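Local structure of CdiA-CT toxin, Conserved domain protein (Yersinia pseudotuberculosis serotype O:3, 4ZQU) at the interface of chains A and B. The protein is the toxic C-terminal domain of a contact-dependent growth inhibition protein, probably a DNA-cutting nuclease, and is neutralised by the CdiI immunity protein. Residues are numbered along the deposited sequence; one frame, centred on the assembly and turned at random. Chains: chain A, CdiA-CT toxin, Conserved domain protein; chain B, CdiI toxin.

Contacts 1 and 2 belong to one interface between the toxin (chain A) and its immunity protein (chain B). The centres of their C-alpha atoms lie about 16 Å apart, and they share no residue. Contact 1 mixes polar and apolar contacts: a salt bridge and an arginine-to-carbonyl bond hold the loop between toxin strands 26-27 and 33-39. Contact 2 is mainly apolar: the start of immunity helix 87-105 meets two toxin prolines and the hairpin of strands 70-73 and 76-79. Separate elements of CdiI thus hold the toxin at two points, which should help fix how the cognate pair is oriented.

Contact 1: the interface of chains A and B. Residues chain A 28-30; chain B 27-28, 65-66, 69.
B:Arg69 of the immunity protein meets A:Asp28 of the toxin head-on in a two-pronged salt bridge. Its NH1 lies 2.7 Å from the carboxylate oxygen OD1, and its NH2 lies 3.1 Å from OD2. The first bond is nearly straight (169° at H) and stays in the guanidinium plane. The second is more bent, and the two flat groups are turned 44° against each other. In A:Asp28, CG stands anti to the backbone nitrogen (chi1 -169°), and with the turn about the next bond OD1 can also accept the A:Ala30 amide on its anti lone pair. This second donor ties the carboxylate to the turn of the toxin loop and limits its rotation.

The tightly packed part lies around A:Arg29 and A:Ala30. B:Leu65 pushes CD2 against CB of A:Arg29 at 3.7 Å. Its CD1 sits over the centre of the B:Tyr27 ring and steadies that ring from one face. The ring in turn offers its CD2-CE2 side to the A:Ala30 backbone. The B:Pro66 ring crosses the aliphatic stem of A:Arg29 at about a right angle, with the two CG atoms 3.7 Å apart.

The looser side is hydrated. Water 1 stands between the A:Arg29 carbonyl O, at 3.2 Å, and the B:Arg28 amide N, at 2.8 Å, so here the chains meet partly through solvent. Past the water the contact is direct again. The B:Arg28 side chain runs extended from CG to NE along the toxin loop, and its NE donates to the A:Ala30 carbonyl O at 2.9 Å, from above the carbonyl plane.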
# COMPACT_ATOMS: atom_id res chain seq x y z
N ASP A 28 -3.38 -1.93 10.34
CA ASP A 28 -4.69 -2.29 10.89
C ASP A 28 -5.74 -1.99 9.83
O ASP A 28 -6.07 -0.84 9.58
CB ASP A 28 -4.97 -1.54 12.19
CG ASP A 28 -6.18 -2.08 12.93
OD1 ASP A 28 -7.20 -2.39 12.28
OD2 ASP A 28 -6.12 -2.19 14.17
N ARG A 29 -6.26 -3.04 9.21
CA ARG A 29 -7.12 -2.89 8.04
C ARG A 29 -8.46 -2.24 8.38
O ARG A 29 -9.19 -1.82 7.48
CB ARG A 29 -7.37 -4.25 7.39
CG ARG A 29 -6.11 -5.06 7.14
CD ARG A 29 -5.09 -4.29 6.32
NE ARG A 29 -3.87 -5.08 6.16
CZ ARG A 29 -3.39 -5.49 4.99
NH1 ARG A 29 -4.02 -5.18 3.87
NH2 ARG A 29 -2.28 -6.21 4.95
N ALA A 30 -8.77 -2.15 9.67
CA ALA A 30 -10.04 -1.56 10.09
C ALA A 30 -9.87 -0.14 10.64
O ALA A 30 -10.66 0.75 10.31
CB ALA A 30 -10.70 -2.44 11.12
N TYR B 27 -11.07 -2.55 2.43
CA TYR B 27 -11.80 -1.78 3.43
C TYR B 27 -11.17 -0.40 3.51
O TYR B 27 -11.76 0.59 3.09
CB TYR B 27 -11.74 -2.49 4.78
CG TYR B 27 -12.63 -1.92 5.85
CD1 TYR B 27 -13.98 -2.25 5.91
CD2 TYR B 27 -12.12 -1.07 6.83
CE1 TYR B 27 -14.79 -1.74 6.90
CE2 TYR B 27 -12.93 -0.56 7.83
CZ TYR B 27 -14.27 -0.90 7.86
OH TYR B 27 -15.08 -0.39 8.85
N ARG B 28 -9.96 -0.36 4.05
CA ARG B 28 -9.13 0.83 3.97
C ARG B 28 -8.12 0.63 2.84
O ARG B 28 -8.19 1.30 1.81
CB ARG B 28 -8.44 1.11 5.30
CG ARG B 28 -9.39 1.62 6.37
CD ARG B 28 -8.65 2.10 7.61
NE ARG B 28 -9.54 2.79 8.54
CZ ARG B 28 -9.68 4.11 8.61
NH1 ARG B 28 -8.98 4.90 7.81
NH2 ARG B 28 -10.52 4.64 9.49
N LEU B 65 -12.94 -7.30 5.37
CA LEU B 65 -11.87 -7.23 6.37
C LEU B 65 -11.27 -8.62 6.60
O LEU B 65 -11.88 -9.62 6.22
CB LEU B 65 -12.41 -6.65 7.68
CG LEU B 65 -12.49 -5.13 7.73
CD1 LEU B 65 -13.23 -4.68 8.97
CD2 LEU B 65 -11.10 -4.53 7.67
N PRO B 66 -10.07 -8.69 7.20
CA PRO B 66 -9.45 -10.01 7.43
C PRO B 66 -10.31 -10.94 8.28
O PRO B 66 -10.48 -12.11 7.94
CB PRO B 66 -8.15 -9.66 8.16
CG PRO B 66 -7.84 -8.28 7.75
CD PRO B 66 -9.16 -7.59 7.58
N ARG B 69 -13.80 -8.01 14.13
CA ARG B 69 -13.18 -7.27 15.22
C ARG B 69 -14.23 -6.88 16.24
O ARG B 69 -15.30 -6.38 15.88
CB ARG B 69 -12.46 -6.02 14.69
CG ARG B 69 -11.32 -6.30 13.73
CD ARG B 69 -10.03 -6.59 14.47
NE ARG B 69 -9.59 -5.46 15.28
CZ ARG B 69 -8.91 -4.42 14.81
NH1 ARG B 69 -8.60 -4.35 13.52
NH2 ARG B 69 -8.55 -3.44 15.62
O HOH W 1 -8.39 -2.67 4.50

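Contact 2: the interface of chains A and B. Residues chain A 18-19, 74, 76; chain B 90-91.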
# COMPACT_ATOMS: atom_id res chain seq x y z
N PRO A 18 2.80 -7.05 2.77
CA PRO A 18 3.82 -7.80 2.03
C PRO A 18 5.19 -7.16 2.18
O PRO A 18 5.26 -5.94 2.34
CB PRO A 18 3.32 -7.73 0.58
CG PRO A 18 2.43 -6.54 0.54
CD PRO A 18 1.77 -6.50 1.88
N PRO A 19 6.26 -7.96 2.14
CA PRO A 19 7.63 -7.52 2.41
C PRO A 19 8.03 -6.24 1.68
O PRO A 19 7.59 -6.00 0.55
CB PRO A 19 8.48 -8.70 1.94
CG PRO A 19 7.60 -9.87 2.14
CD PRO A 19 6.21 -9.40 1.80
N SER A 74 3.27 -5.28 -4.99
CA SER A 74 2.89 -6.66 -4.70
C SER A 74 1.38 -6.87 -4.75
O SER A 74 0.84 -7.74 -4.07
CB SER A 74 3.42 -7.11 -3.34
OG SER A 74 4.84 -7.07 -3.31
N VAL A 76 -0.88 -4.68 -3.78
CA VAL A 76 -1.53 -4.00 -2.66
C VAL A 76 -1.37 -2.48 -2.74
O VAL A 76 -0.28 -1.99 -3.05
CB VAL A 76 -0.98 -4.49 -1.30
CG1 VAL A 76 -1.70 -3.81 -0.14
CG2 VAL A 76 -1.10 -6.00 -1.19
N THR B 90 -0.99 -13.34 -0.55
CA THR B 90 -0.93 -12.06 -1.24
C THR B 90 0.24 -12.01 -2.23
O THR B 90 0.05 -11.71 -3.41
CB THR B 90 -0.80 -10.90 -0.25
OG1 THR B 90 -1.98 -10.84 0.56
CG2 THR B 90 -0.62 -9.58 -0.97
N VAL B 91 1.43 -12.32 -1.74
CA VAL B 91 2.63 -12.29 -2.57
C VAL B 91 2.58 -13.34 -3.67
O VAL B 91 2.98 -13.09 -4.80
CB VAL B 91 3.90 -12.50 -1.71
CG1 VAL B 91 5.12 -12.72 -2.59
CG2 VAL B 91 4.11 -11.31 -0.79
O HOH W 2 -1.68 -9.58 -4.12
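The N-terminal part of immunity helix 87-105 packs against a proline pair and a beta-hairpin of the toxin. Two neighbouring helix residues, B:Thr90 and B:Val91, make the contact, each with its own partners.

B:Val91 reaches the proline pair with one methyl. Its CG2 lies 3.8 Å from CD of A:Pro19 and 3.9 Å from CB of A:Pro18, so it touches both pyrrolidine rings near the peptide bond that joins them. CG1 stands anti to the backbone nitrogen of B:Val91 (chi1 169°), and this leaves CG2 as the branch that faces the prolines. B:Val91 has 43 Å² of its surface hidden by the toxin. The rigid rings give this methyl a firm surface to rest on.

B:Thr90 turns to the hairpin. Its methyl CG2 meets CG2 of A:Val76 at 3.6 Å, and the two side chains cross at about a right angle. The same methyl lies 3.9 Å from the carbonyl O of A:Ser74. CG2 stands anti to the backbone nitrogen of B:Thr90, which turns the methyl to the hairpin.

A water adds a polar link beside these methyls. Water 2 lies 2.8 Å from the B:Thr90 carbonyl O and 3.1 Å from the A:Ser74 carbonyl O, and so bridges the two main chains.

On the toxin, A:Ser74 belongs to the turn between strands 70-73 and 76-79, and A:Val76 begins the second of these. The two prolines lie in the stretch between helix 3-9 and strand 26-27. The immunity helix therefore sets its N-terminal part against both the hairpin and this stretch.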